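Local coordinates for glucose-6-phosphate isomerase (Plasmodium falciparum, PDB 3QKI), which probably catalyses the reversible isomerisation of alpha-D-glucose 6-phosphate to beta-D-fructose 6-phosphate, the second step of glycolysis, at residues A115-I120 against L529-E534; V184-K189 against L385-A390; L244-S249 against L324-G329; V319-L324 against K331-F336; D342-F347 against Y533-V538. All coordinates share one frame; numbering follows the deposited sequence.

Interaction 1: A115-I120 against L529-E534; sequences ALRIPI and LLSLYE
Arg-117 reaches Glu-534 along a bent path: its CG lies between the backbone N and the carbonyl carbon (chi1 49°), the chain turns again at chi2 (-102°) and then runs extended to the guanidinium. Glu-534 comes to meet it with CG beside its own backbone N and the rest of the chain extended. The two terminal nitrogens of Arg-117 close end-on upon a single oxygen, NH1 at 2.8 Å and NH2 at 2.7 Å from Glu-534 OE1. OE1 lies in the guanidinium plane and receives NH1 on its syn lone pair, NH2 nearly along the C-O bond. With two donors sharing one acceptor both bonds are bent, while guanidinium and carboxylate stay nearly coplanar, 22° apart. Ser-531 OG lies obliquely to the guanidinium, 4.0 Å from Arg-117 NH2 and not bonded to it; its hydrogen bond is to Asp-344. Asp-344 also takes Arg-117 NE in a salt bridge and Thr-316 OG1 pairs with NH1, which together fix the rotation of the guanidinium. The result is a buried, networked salt bridge joining the loop after helix 90-99 to helix 523-543 in the phosphoglucose isomerase core, with the Glu-534 side chain about 10 Å from Gly-176 and from the side chain of Gln-394, both of which bind beta-D-fructose 6-phosphate.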
# COMPACT_ATOMS: atom_id res chain seq x y z
N ALA A 115 5.34 5.61 28.38
CA ALA A 115 5.57 6.74 29.29
C ALA A 115 5.25 8.07 28.62
O ALA A 115 4.90 9.04 29.32
CB ALA A 115 7.01 6.73 29.80
N LEU A 116 5.35 8.13 27.26
CA LEU A 116 5.09 9.34 26.47
C LEU A 116 3.68 9.91 26.64
O LEU A 116 3.47 11.11 26.48
CB LEU A 116 5.36 9.09 24.98
CG LEU A 116 6.80 8.71 24.62
CD1 LEU A 116 6.87 8.14 23.20
CD2 LEU A 116 7.76 9.88 24.82
N ARG A 117 2.73 9.05 26.93
CA ARG A 117 1.34 9.45 27.04
C ARG A 117 0.76 9.41 28.47
O ARG A 117 -0.44 9.60 28.62
CB ARG A 117 0.46 8.70 26.04
CG ARG A 117 0.68 7.19 26.05
CD ARG A 117 1.54 6.73 24.88
NE ARG A 117 1.22 5.33 24.63
CZ ARG A 117 1.65 4.62 23.59
NH1 ARG A 117 2.44 5.18 22.67
NH2 ARG A 117 1.26 3.36 23.45
N ILE A 118 1.60 9.21 29.51
CA ILE A 118 1.12 9.26 30.90
C ILE A 118 0.76 10.76 31.17
O ILE A 118 1.59 11.63 30.87
CB ILE A 118 2.15 8.69 31.90
CG1 ILE A 118 2.34 7.17 31.68
CG2 ILE A 118 1.74 8.99 33.37
CD1 ILE A 118 3.57 6.54 32.42
N PRO A 119 -0.49 11.08 31.59
CA PRO A 119 -0.85 12.50 31.81
C PRO A 119 -0.14 13.11 33.02
O PRO A 119 0.32 12.38 33.90
CB PRO A 119 -2.37 12.47 31.96
CG PRO A 119 -2.68 11.11 32.46
CD PRO A 119 -1.60 10.17 31.97
N ILE A 120 -0.03 14.44 33.04
CA ILE A 120 0.63 15.23 34.07
C ILE A 120 0.18 14.92 35.50
O ILE A 120 1.03 14.86 36.39
CB ILE A 120 0.64 16.76 33.73
CG1 ILE A 120 1.66 17.54 34.59
CG2 ILE A 120 -0.76 17.39 33.84
CD1 ILE A 120 2.96 17.69 34.01
N LEU A 529 -6.90 3.38 18.87
CA LEU A 529 -6.51 2.57 17.71
C LEU A 529 -4.98 2.38 17.61
O LEU A 529 -4.52 1.27 17.40
CB LEU A 529 -7.11 3.13 16.40
CG LEU A 529 -6.83 2.37 15.10
CD1 LEU A 529 -7.43 0.97 15.11
CD2 LEU A 529 -7.37 3.15 13.89
N LEU A 530 -4.21 3.46 17.77
CA LEU A 530 -2.75 3.38 17.74
C LEU A 530 -2.22 2.47 18.84
O LEU A 530 -1.44 1.56 18.56
CB LEU A 530 -2.07 4.76 17.86
CG LEU A 530 -0.55 4.71 18.03
CD1 LEU A 530 0.14 4.31 16.74
CD2 LEU A 530 -0.01 5.96 18.63
N SER A 531 -2.66 2.71 20.08
CA SER A 531 -2.17 1.94 21.22
C SER A 531 -2.59 0.47 21.12
O SER A 531 -1.81 -0.39 21.50
CB SER A 531 -2.61 2.57 22.54
OG SER A 531 -2.33 1.69 23.63
N LEU A 532 -3.78 0.20 20.58
CA LEU A 532 -4.28 -1.15 20.40
C LEU A 532 -3.27 -1.97 19.57
O LEU A 532 -2.93 -3.08 19.96
CB LEU A 532 -5.67 -1.12 19.73
CG LEU A 532 -6.27 -2.47 19.28
CD1 LEU A 532 -6.40 -3.41 20.44
CD2 LEU A 532 -7.61 -2.28 18.57
N TYR A 533 -2.78 -1.42 18.45
CA TYR A 533 -1.82 -2.09 17.58
C TYR A 533 -0.41 -2.12 18.16
O TYR A 533 0.26 -3.16 18.07
CB TYR A 533 -1.87 -1.54 16.13
CG TYR A 533 -2.98 -2.19 15.34
CD1 TYR A 533 -4.31 -1.77 15.49
CD2 TYR A 533 -2.74 -3.29 14.53
CE1 TYR A 533 -5.36 -2.42 14.84
CE2 TYR A 533 -3.78 -3.95 13.87
CZ TYR A 533 -5.09 -3.50 14.01
OH TYR A 533 -6.12 -4.14 13.36
N GLU A 534 0.03 -1.02 18.82
CA GLU A 534 1.36 -1.02 19.48
C GLU A 534 1.36 -2.10 20.58
O GLU A 534 2.30 -2.90 20.66
CB GLU A 534 1.69 0.36 20.10
CG GLU A 534 1.99 1.47 19.10
CD GLU A 534 2.42 2.79 19.74
OE1 GLU A 534 2.27 2.94 20.98
OE2 GLU A 534 2.95 3.66 19.01

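Interaction 2: V184-K189 against L385-A390; sequences VYEAMK and LLKFSA
Ala-187 and Leu-385 bring their CA atoms to 5.1 Å, and Glu-186 and Lys-387 theirs to 6.7 Å, where helix 179-197 passes the turn that leads into helix 388-400 with Lys-387 at its N-cap position. The Leu-385 side chain leaves the backbone facing away from the helix, but CG beside the backbone N (chi1 -76°) lets one branch return, and CD2 rests 3.9 Å from Ala-187 CB. The small alanine suits so close an approach of the two backbones. Next to this pair, Glu-186 and Lys-387 lie side by side and point the same way, with Glu-186 CG 3.9 Å from Lys-387 CG. Both chains bend at chi2, yet their charged ends do not pair: Lys-387 NZ stays 7.3 Å from Glu-186 OE2. The carboxylate turns instead to its own helix, where Lys-189 NZ donates to Glu-186 OE2 at 2.9 Å, on the syn side and tilted 25° out of plane. Arg-233 of the second subunit forms a salt bridge with Glu-186 OE1. Across the two segments the contact is therefore purely aliphatic, and the two cations round Glu-186 would favour an ionised carboxylate at the subunit interface.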
# COMPACT_ATOMS: atom_id res chain seq x y z
N VAL A 184 -1.80 9.47 11.43
CA VAL A 184 -2.63 10.33 12.30
C VAL A 184 -3.05 11.61 11.58
O VAL A 184 -4.20 12.02 11.71
CB VAL A 184 -1.98 10.62 13.68
CG1 VAL A 184 -2.91 11.48 14.56
CG2 VAL A 184 -1.63 9.32 14.41
N TYR A 185 -2.15 12.21 10.80
CA TYR A 185 -2.44 13.41 10.05
C TYR A 185 -3.63 13.20 9.07
O TYR A 185 -4.63 13.91 9.13
CB TYR A 185 -1.18 13.91 9.33
CG TYR A 185 -1.48 15.13 8.49
CD1 TYR A 185 -1.81 16.35 9.08
CD2 TYR A 185 -1.55 15.03 7.09
CE1 TYR A 185 -2.19 17.44 8.32
CE2 TYR A 185 -1.93 16.12 6.32
CZ TYR A 185 -2.23 17.33 6.94
OH TYR A 185 -2.52 18.42 6.19
N GLU A 186 -3.51 12.21 8.20
CA GLU A 186 -4.56 11.89 7.25
C GLU A 186 -5.86 11.43 7.93
O GLU A 186 -6.94 11.77 7.46
CB GLU A 186 -4.06 10.85 6.24
CG GLU A 186 -3.07 11.42 5.24
CD GLU A 186 -3.61 12.50 4.33
OE1 GLU A 186 -4.82 12.46 3.99
OE2 GLU A 186 -2.84 13.41 3.97
N ALA A 187 -5.75 10.69 9.05
CA ALA A 187 -6.92 10.20 9.77
C ALA A 187 -7.74 11.34 10.38
O ALA A 187 -8.97 11.30 10.35
CB ALA A 187 -6.49 9.25 10.88
N MET A 188 -7.05 12.32 10.96
CA MET A 188 -7.65 13.39 11.75
C MET A 188 -7.94 14.72 11.05
O MET A 188 -8.74 15.49 11.56
CB MET A 188 -6.81 13.62 13.02
CG MET A 188 -6.72 12.40 13.94
SD MET A 188 -8.28 11.45 14.14
CE MET A 188 -9.36 12.76 14.76
N LYS A 189 -7.24 15.02 9.95
CA LYS A 189 -7.41 16.32 9.31
C LYS A 189 -8.84 16.75 9.00
O LYS A 189 -9.20 17.88 9.30
CB LYS A 189 -6.42 16.56 8.16
CG LYS A 189 -6.73 15.78 6.87
CD LYS A 189 -5.61 16.02 5.84
CE LYS A 189 -6.05 15.62 4.46
NZ LYS A 189 -4.88 15.46 3.54
N LEU A 385 -8.44 6.69 6.86
CA LEU A 385 -7.45 5.75 7.37
C LEU A 385 -6.53 5.21 6.22
O LEU A 385 -5.87 4.20 6.42
CB LEU A 385 -8.11 4.63 8.20
CG LEU A 385 -8.57 5.06 9.63
CD1 LEU A 385 -9.29 3.92 10.32
CD2 LEU A 385 -7.41 5.48 10.49
N LEU A 386 -6.48 5.89 5.05
CA LEU A 386 -5.65 5.46 3.92
C LEU A 386 -4.16 5.28 4.23
O LEU A 386 -3.49 4.55 3.51
CB LEU A 386 -5.90 6.23 2.59
CG LEU A 386 -5.57 7.74 2.53
CD1 LEU A 386 -4.23 7.96 1.96
CD2 LEU A 386 -6.49 8.45 1.57
N LYS A 387 -3.66 5.91 5.29
CA LYS A 387 -2.24 5.78 5.65
C LYS A 387 -2.00 4.92 6.90
O LYS A 387 -0.86 4.79 7.34
CB LYS A 387 -1.56 7.16 5.78
CG LYS A 387 -1.52 7.96 4.49
CD LYS A 387 -0.59 7.37 3.48
CE LYS A 387 -0.59 8.14 2.19
NZ LYS A 387 0.28 7.48 1.19
N PHE A 388 -3.06 4.29 7.43
CA PHE A 388 -2.95 3.43 8.63
C PHE A 388 -2.13 2.17 8.34
O PHE A 388 -1.17 1.90 9.06
CB PHE A 388 -4.36 3.09 9.17
CG PHE A 388 -4.38 2.21 10.40
CD1 PHE A 388 -3.76 2.62 11.59
CD2 PHE A 388 -5.02 0.97 10.38
CE1 PHE A 388 -3.83 1.82 12.75
CE2 PHE A 388 -5.06 0.17 11.54
CZ PHE A 388 -4.47 0.60 12.71
N SER A 389 -2.48 1.41 7.29
CA SER A 389 -1.83 0.16 6.83
C SER A 389 -0.30 0.33 6.66
O SER A 389 0.45 -0.55 7.09
CB SER A 389 -2.44 -0.27 5.50
OG SER A 389 -1.87 -1.44 4.97
N ALA A 390 0.16 1.44 6.05
CA ALA A 390 1.58 1.72 5.83
C ALA A 390 2.30 1.83 7.18
O ALA A 390 3.42 1.34 7.30
CB ALA A 390 1.77 2.99 5.01

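Interaction 3: L244-S249 against L324-G329; sequences LVIIIS and LSIAFG
Leu-244 begins the contact, its CG anti to the backbone N (chi1 -176°) so that CD2 is carried out from the sheet to Ile-326 CD1 at 3.8 Å, the two side chains crossing at a slant. Val-245 turns to the other side of the strand and meets Ile-264 and Leu-268 of helix 255-268. Ile-246 returns to the side of Leu-244; CG1 beside the backbone N and an extended chi2 (176°) aim its CD1 straight at Ile-326, and the two chains meet tip to tip, Ile-246 CD1 3.9 Å from Ile-326 CD1. Ile-326 CD1 thus sits against both methyl groups at once, Leu-244 CD2 and Ile-246 CD1, which are themselves 4.5 Å apart. The backbones remain distant, with 10.2 Å between Leu-244 CA and Ile-326 CA, and the gap is bridged by branched aliphatic side chains without any polar bond. Ile-247 packs on Met-258 and Ala-261 of helix 255-268, whereas Ile-248 lies against Ser-177 and Val-285. At Ser-249 the strand has ended; this residue binds beta-D-fructose 6-phosphate, and its OG is hydrogen-bonded to Thr-254 OG1 and Phe-252 N. Strand 243-248 is the middle strand of the five-stranded parallel sheet of a SIS (sugar isomerase) domain, between strands 168-172 and 282-285. Helix 255-268 covers one face; on the other, helix 318-328 presents Ile-326 beside helix 135-154, whose Tyr-149 touches Leu-244 and whose Ile-153 touches Ile-326.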
# COMPACT_ATOMS: atom_id res chain seq x y z
N LEU A 244 7.39 26.23 7.17
CA LEU A 244 8.14 25.75 8.34
C LEU A 244 8.67 24.35 7.97
O LEU A 244 7.94 23.54 7.42
CB LEU A 244 7.25 25.68 9.58
CG LEU A 244 7.97 25.28 10.89
CD1 LEU A 244 8.91 26.37 11.37
CD2 LEU A 244 7.00 24.89 11.96
N VAL A 245 9.96 24.10 8.22
CA VAL A 245 10.59 22.83 7.92
C VAL A 245 10.95 22.12 9.24
O VAL A 245 11.65 22.70 10.07
CB VAL A 245 11.80 23.04 7.00
CG1 VAL A 245 12.52 21.74 6.71
CG2 VAL A 245 11.39 23.74 5.70
N ILE A 246 10.46 20.90 9.42
CA ILE A 246 10.75 20.08 10.61
C ILE A 246 11.63 18.91 10.20
O ILE A 246 11.20 18.08 9.40
CB ILE A 246 9.47 19.61 11.36
CG1 ILE A 246 8.53 20.79 11.66
CG2 ILE A 246 9.83 18.79 12.64
CD1 ILE A 246 7.18 20.41 12.32
N ILE A 247 12.87 18.84 10.74
CA ILE A 247 13.82 17.78 10.44
C ILE A 247 13.82 16.79 11.61
O ILE A 247 14.16 17.15 12.74
CB ILE A 247 15.23 18.34 10.11
CG1 ILE A 247 15.13 19.44 9.01
CG2 ILE A 247 16.15 17.21 9.64
CD1 ILE A 247 16.28 20.48 9.08
N ILE A 248 13.41 15.54 11.34
CA ILE A 248 13.26 14.50 12.35
C ILE A 248 14.31 13.42 12.18
O ILE A 248 14.28 12.67 11.20
CB ILE A 248 11.83 13.93 12.38
CG1 ILE A 248 10.78 15.07 12.54
CG2 ILE A 248 11.72 12.91 13.55
CD1 ILE A 248 9.57 14.93 11.81
N SER A 249 15.26 13.36 13.14
CA SER A 249 16.37 12.40 13.14
C SER A 249 17.01 12.43 14.50
O SER A 249 17.56 13.47 14.89
CB SER A 249 17.41 12.74 12.06
OG SER A 249 18.57 11.95 12.21
N LEU A 324 1.87 17.40 14.62
CA LEU A 324 0.41 17.24 14.76
C LEU A 324 -0.25 18.32 15.63
O LEU A 324 -1.40 18.68 15.38
CB LEU A 324 0.03 15.82 15.22
CG LEU A 324 0.41 14.66 14.26
CD1 LEU A 324 0.42 13.29 15.01
CD2 LEU A 324 -0.47 14.64 13.00
N SER A 325 0.47 18.84 16.66
CA SER A 325 -0.02 19.93 17.49
C SER A 325 0.03 21.24 16.67
O SER A 325 -0.82 22.08 16.85
CB SER A 325 0.82 20.10 18.75
OG SER A 325 0.66 18.99 19.62
N ILE A 326 0.97 21.39 15.74
CA ILE A 326 0.98 22.57 14.85
C ILE A 326 -0.26 22.50 13.94
O ILE A 326 -1.02 23.46 13.85
CB ILE A 326 2.30 22.71 14.04
CG1 ILE A 326 3.48 23.10 14.97
CG2 ILE A 326 2.13 23.72 12.86
CD1 ILE A 326 4.87 22.85 14.39
N ALA A 327 -0.49 21.34 13.31
CA ALA A 327 -1.62 21.15 12.40
C ALA A 327 -2.97 21.25 13.06
O ALA A 327 -3.90 21.83 12.49
CB ALA A 327 -1.48 19.80 11.69
N PHE A 328 -3.12 20.66 14.28
CA PHE A 328 -4.43 20.54 14.90
C PHE A 328 -4.64 21.23 16.25
O PHE A 328 -5.78 21.28 16.72
CB PHE A 328 -4.79 19.06 15.06
CG PHE A 328 -4.64 18.23 13.80
CD1 PHE A 328 -5.15 18.68 12.58
CD2 PHE A 328 -4.04 16.98 13.84
CE1 PHE A 328 -5.04 17.91 11.43
CE2 PHE A 328 -3.96 16.18 12.69
CZ PHE A 328 -4.46 16.65 11.50
N GLY A 329 -3.56 21.70 16.86
CA GLY A 329 -3.60 22.31 18.19
C GLY A 329 -3.27 21.27 19.25
O GLY A 329 -3.66 20.10 19.12

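Interaction 4: V319-L324 against K331-F336; sequences VGILPL and KNMRNF
The ring of Phe-336 is approached obliquely by Ile-321, whose CD1 comes to 4.4 Å from Phe-336 CD2, and it is also touched by Val-184, Cys-526 and Leu-530 from helices 179-197 and 523-543. Ile-321 and Phe-336 belong to the two arms of a helical hairpin: helices 318-328 and 330-349 follow each other almost directly and run antiparallel, with 148° between the directions of the two short segments and 9.9 Å between their axes. Met-333 is the main side chain reaching across between the arms. Its chain bends at chi2 (-35°) and again at chi3, so that the thioether curls against the opposite helix. The terminal methyl touches two residues one turn apart, Met-333 CE lying 3.9 Å from Ile-321 CD1 and 3.7 Å from Leu-324 CD1. Ile-321 delivers CD1 by way of a bent chain, although its CB does not point straight at the partner helix. The CB of Leu-324 points toward the partner helix, and its side chain also touches Val-184 and Tyr-185 of helix 179-197. Between them Pro-323, lacking an N-H, breaks the backbone bonding to the turn before and kinks the helix. Every touching residue is buried, and the side-chain contacts are apolar, with no hydrogen bond between the segments. Closest to the backbone, Met-333 CG rests 3.7 Å from Leu-324 C, while Met-333 SD lies 3.7 Å from Leu-324 CB.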
# COMPACT_ATOMS: atom_id res chain seq x y z
N VAL A 319 8.33 13.54 17.93
CA VAL A 319 8.36 13.10 16.51
C VAL A 319 7.00 13.40 15.81
O VAL A 319 6.97 14.03 14.74
CB VAL A 319 8.74 11.60 16.35
CG1 VAL A 319 8.47 11.10 14.92
CG2 VAL A 319 10.19 11.35 16.76
N GLY A 320 5.92 12.96 16.44
CA GLY A 320 4.57 13.17 15.94
C GLY A 320 3.84 14.29 16.65
O GLY A 320 3.13 15.06 16.01
N ILE A 321 4.01 14.41 17.99
CA ILE A 321 3.28 15.43 18.75
C ILE A 321 3.58 16.86 18.30
O ILE A 321 2.67 17.67 18.26
CB ILE A 321 3.27 15.23 20.29
CG1 ILE A 321 2.79 13.79 20.69
CG2 ILE A 321 2.43 16.31 21.02
CD1 ILE A 321 1.33 13.30 20.13
N LEU A 322 4.82 17.15 17.91
CA LEU A 322 5.13 18.49 17.43
C LEU A 322 4.42 18.84 16.09
O LEU A 322 3.61 19.76 16.10
CB LEU A 322 6.63 18.78 17.39
CG LEU A 322 7.02 20.09 16.73
CD1 LEU A 322 6.61 21.30 17.58
CD2 LEU A 322 8.46 20.09 16.42
N PRO A 323 4.61 18.11 14.95
CA PRO A 323 3.89 18.51 13.73
C PRO A 323 2.37 18.39 13.86
O PRO A 323 1.67 19.24 13.32
CB PRO A 323 4.46 17.58 12.66
CG PRO A 323 4.96 16.40 13.41
CD PRO A 323 5.52 16.97 14.68
N LEU A 324 1.87 17.40 14.62
CA LEU A 324 0.41 17.24 14.76
C LEU A 324 -0.25 18.32 15.63
O LEU A 324 -1.40 18.68 15.38
CB LEU A 324 0.03 15.82 15.22
CG LEU A 324 0.41 14.66 14.26
CD1 LEU A 324 0.42 13.29 15.01
CD2 LEU A 324 -0.47 14.64 13.00
N LYS A 331 -4.40 20.86 22.34
CA LYS A 331 -5.57 20.31 23.05
C LYS A 331 -6.06 19.03 22.36
O LYS A 331 -6.37 18.06 23.04
CB LYS A 331 -6.73 21.31 23.10
CG LYS A 331 -6.66 22.31 24.24
CD LYS A 331 -7.98 23.06 24.44
CE LYS A 331 -9.05 22.25 25.17
NZ LYS A 331 -10.25 23.07 25.46
N ASN A 332 -6.10 19.02 21.02
CA ASN A 332 -6.53 17.84 20.26
C ASN A 332 -5.52 16.70 20.45
O ASN A 332 -5.92 15.58 20.72
CB ASN A 332 -6.73 18.19 18.78
CG ASN A 332 -8.00 18.93 18.49
OD1 ASN A 332 -9.04 18.67 19.05
ND2 ASN A 332 -7.94 19.86 17.56
N MET A 333 -4.22 17.01 20.40
CA MET A 333 -3.16 16.04 20.61
C MET A 333 -3.11 15.48 22.03
O MET A 333 -2.76 14.29 22.19
CB MET A 333 -1.83 16.54 20.07
CG MET A 333 -1.82 16.71 18.54
SD MET A 333 -2.82 15.49 17.61
CE MET A 333 -1.85 13.96 17.91
N ARG A 334 -3.53 16.30 23.04
CA ARG A 334 -3.60 15.85 24.43
C ARG A 334 -4.69 14.77 24.52
O ARG A 334 -4.47 13.74 25.17
CB ARG A 334 -3.89 17.04 25.36
CG ARG A 334 -3.96 16.71 26.85
CD ARG A 334 -3.80 17.94 27.72
NE ARG A 334 -4.61 19.06 27.25
CZ ARG A 334 -4.25 20.34 27.32
NH1 ARG A 334 -3.09 20.68 27.88
NH2 ARG A 334 -5.05 21.28 26.87
N ASN A 335 -5.83 14.96 23.82
CA ASN A 335 -6.91 13.98 23.80
C ASN A 335 -6.45 12.67 23.14
O ASN A 335 -6.84 11.60 23.59
CB ASN A 335 -8.15 14.51 23.07
CG ASN A 335 -8.89 15.51 23.90
OD1 ASN A 335 -8.80 15.53 25.14
ND2 ASN A 335 -9.62 16.40 23.24
N PHE A 336 -5.64 12.78 22.04
CA PHE A 336 -5.05 11.63 21.34
C PHE A 336 -4.18 10.86 22.34
O PHE A 336 -4.28 9.63 22.43
CB PHE A 336 -4.21 12.08 20.15
CG PHE A 336 -3.47 10.96 19.42
CD1 PHE A 336 -4.10 10.21 18.44
CD2 PHE A 336 -2.13 10.70 19.69
CE1 PHE A 336 -3.42 9.19 17.77
CE2 PHE A 336 -1.45 9.69 19.01
CZ PHE A 336 -2.10 8.92 18.07

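Interaction 5: D342-F347 against Y533-V538; sequences DMDEHF and YESRIV
Phe-347 spreads its ring over Ser-535, and the serine CB stands above one face in a CH-pi contact, 3.5 Å from the ring centroid and 17° off the normal. The ring arrives there because its CG is anti to the backbone N (chi1 177°), which sends it across to the neighbouring helix. Ser-535 CB is displaced toward the CG-CD2 side of the Phe-347 ring, while at the far end Phe-347 CZ lies 3.3 Å from Ser-535 O. Val-538 closes in at the edge, near the ring plane, with CG1 4.2 Å from Phe-347 CZ. The helices that carry these groups run roughly parallel, their segment axes crossing at -29° and approaching to 10.2 Å. The hydroxyl of Ser-535 lies beside its own backbone N and is hydrogen-bonded to Ser-531 O one turn earlier. Asp-344 OD1 is 4.3 Å from Ser-535 OG, too far for a direct bond, and one water spans the gap by donating to both at 2.7 Å. Asp-344 is further held by Arg-117 on OD2 and by Ser-531 OG on OD1. With both its hydrogens spent on these acceptors, the water adds a polar bridge beside the ring contact and ties Ser-535 to the adjoining ionic network, whose Arg-117 probably keeps the aspartate ionised.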
# COMPACT_ATOMS: atom_id res chain seq x y z
N ASP A 342 -5.25 5.36 27.96
CA ASP A 342 -6.34 4.50 28.42
C ASP A 342 -6.25 3.10 27.86
O ASP A 342 -6.50 2.14 28.59
CB ASP A 342 -7.71 5.14 28.15
CG ASP A 342 -8.01 6.32 29.06
OD1 ASP A 342 -7.29 6.47 30.09
OD2 ASP A 342 -8.95 7.07 28.76
N MET A 343 -5.83 2.95 26.59
CA MET A 343 -5.61 1.63 26.01
C MET A 343 -4.35 0.96 26.64
O MET A 343 -4.38 -0.23 26.89
CB MET A 343 -5.52 1.70 24.47
CG MET A 343 -5.30 0.33 23.79
SD MET A 343 -6.55 -0.93 24.15
CE MET A 343 -7.88 -0.30 23.21
N ASP A 344 -3.27 1.75 26.92
CA ASP A 344 -2.07 1.23 27.59
C ASP A 344 -2.46 0.62 28.96
O ASP A 344 -2.02 -0.50 29.27
CB ASP A 344 -1.03 2.32 27.85
CG ASP A 344 -0.32 2.86 26.62
OD1 ASP A 344 -0.42 2.22 25.53
OD2 ASP A 344 0.26 3.96 26.70
N GLU A 345 -3.29 1.34 29.74
CA GLU A 345 -3.76 0.91 31.07
C GLU A 345 -4.57 -0.38 30.99
O GLU A 345 -4.40 -1.27 31.83
CB GLU A 345 -4.57 2.02 31.76
CG GLU A 345 -3.71 3.21 32.18
CD GLU A 345 -2.92 2.99 33.45
OE1 GLU A 345 -3.55 2.87 34.52
OE2 GLU A 345 -1.67 2.98 33.38
N HIS A 346 -5.41 -0.50 29.95
CA HIS A 346 -6.20 -1.70 29.69
C HIS A 346 -5.24 -2.86 29.39
O HIS A 346 -5.36 -3.94 29.98
CB HIS A 346 -7.15 -1.47 28.49
CG HIS A 346 -7.83 -2.71 28.03
ND1 HIS A 346 -8.90 -3.25 28.73
CD2 HIS A 346 -7.54 -3.51 26.98
CE1 HIS A 346 -9.24 -4.35 28.07
NE2 HIS A 346 -8.45 -4.55 27.01
N PHE A 347 -4.29 -2.63 28.49
CA PHE A 347 -3.30 -3.64 28.11
C PHE A 347 -2.52 -4.18 29.33
O PHE A 347 -2.33 -5.39 29.48
CB PHE A 347 -2.33 -3.06 27.07
CG PHE A 347 -1.20 -3.95 26.62
CD1 PHE A 347 -1.43 -5.29 26.30
CD2 PHE A 347 0.06 -3.43 26.40
CE1 PHE A 347 -0.39 -6.10 25.84
CE2 PHE A 347 1.09 -4.23 25.90
CZ PHE A 347 0.86 -5.55 25.59
N TYR A 533 -2.78 -1.42 18.45
CA TYR A 533 -1.82 -2.09 17.58
C TYR A 533 -0.41 -2.12 18.16
O TYR A 533 0.26 -3.16 18.07
CB TYR A 533 -1.87 -1.54 16.13
CG TYR A 533 -2.98 -2.19 15.34
CD1 TYR A 533 -4.31 -1.77 15.49
CD2 TYR A 533 -2.74 -3.29 14.53
CE1 TYR A 533 -5.36 -2.42 14.84
CE2 TYR A 533 -3.78 -3.95 13.87
CZ TYR A 533 -5.09 -3.50 14.01
OH TYR A 533 -6.12 -4.14 13.36
N GLU A 534 0.03 -1.02 18.82
CA GLU A 534 1.36 -1.02 19.48
C GLU A 534 1.36 -2.10 20.58
O GLU A 534 2.30 -2.90 20.66
CB GLU A 534 1.69 0.36 20.10
CG GLU A 534 1.99 1.47 19.10
CD GLU A 534 2.42 2.79 19.74
OE1 GLU A 534 2.27 2.94 20.98
OE2 GLU A 534 2.95 3.66 19.01
N SER A 535 0.27 -2.18 21.36
CA SER A 535 0.11 -3.19 22.41
C SER A 535 0.06 -4.60 21.81
O SER A 535 0.76 -5.49 22.31
CB SER A 535 -1.14 -2.93 23.23
OG SER A 535 -1.12 -1.64 23.81
N ARG A 536 -0.72 -4.81 20.73
CA ARG A 536 -0.82 -6.10 20.05
C ARG A 536 0.53 -6.59 19.60
O ARG A 536 0.84 -7.76 19.81
CB ARG A 536 -1.82 -6.01 18.86
CG ARG A 536 -1.99 -7.29 18.04
CD ARG A 536 -1.13 -7.22 16.78
NE ARG A 536 -1.41 -8.28 15.81
CZ ARG A 536 -2.36 -8.23 14.89
NH1 ARG A 536 -3.18 -7.18 14.83
NH2 ARG A 536 -2.52 -9.22 14.02
N ILE A 537 1.36 -5.71 18.97
CA ILE A 537 2.70 -6.07 18.49
C ILE A 537 3.65 -6.44 19.63
O ILE A 537 4.37 -7.45 19.53
CB ILE A 537 3.24 -5.03 17.48
CG1 ILE A 537 2.50 -5.19 16.12
CG2 ILE A 537 4.75 -5.10 17.31
CD1 ILE A 537 2.39 -6.70 15.52
N VAL A 538 3.61 -5.68 20.73
CA VAL A 538 4.42 -5.96 21.91
C VAL A 538 4.02 -7.35 22.50
O VAL A 538 4.90 -8.17 22.76
CB VAL A 538 4.33 -4.81 22.95
CG1 VAL A 538 4.83 -5.25 24.33
CG2 VAL A 538 5.07 -3.57 22.47
O HOH W 1 0.77 -0.20 25.08

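Helix 523-543 carries both interaction 1 and interaction 5, whose centres are 7 Å apart and which are joined by the salt bridge of Arg-117 NE to Asp-344 OD2 at 2.7 Å. Interactions 3 and 4 share helix 318-328 and lie 9 Å apart, centre to centre. Aromatic rings link these groups and interaction 2: Phe-336 CZ of interaction 4 sits 3.7 Å from Leu-530 CD2 of interaction 1 and equally close to Val-184 CG2 of interaction 2, while Phe-388 of interaction 2 meets Tyr-533, shared by interactions 1 and 5, edge-to-face. Interaction 3 includes the sugar-phosphate-binding Ser-249. Interaction 4 is further back, the Leu-324 side chain about 12 Å from that of Ser-177, and interaction 5 lies away from the site.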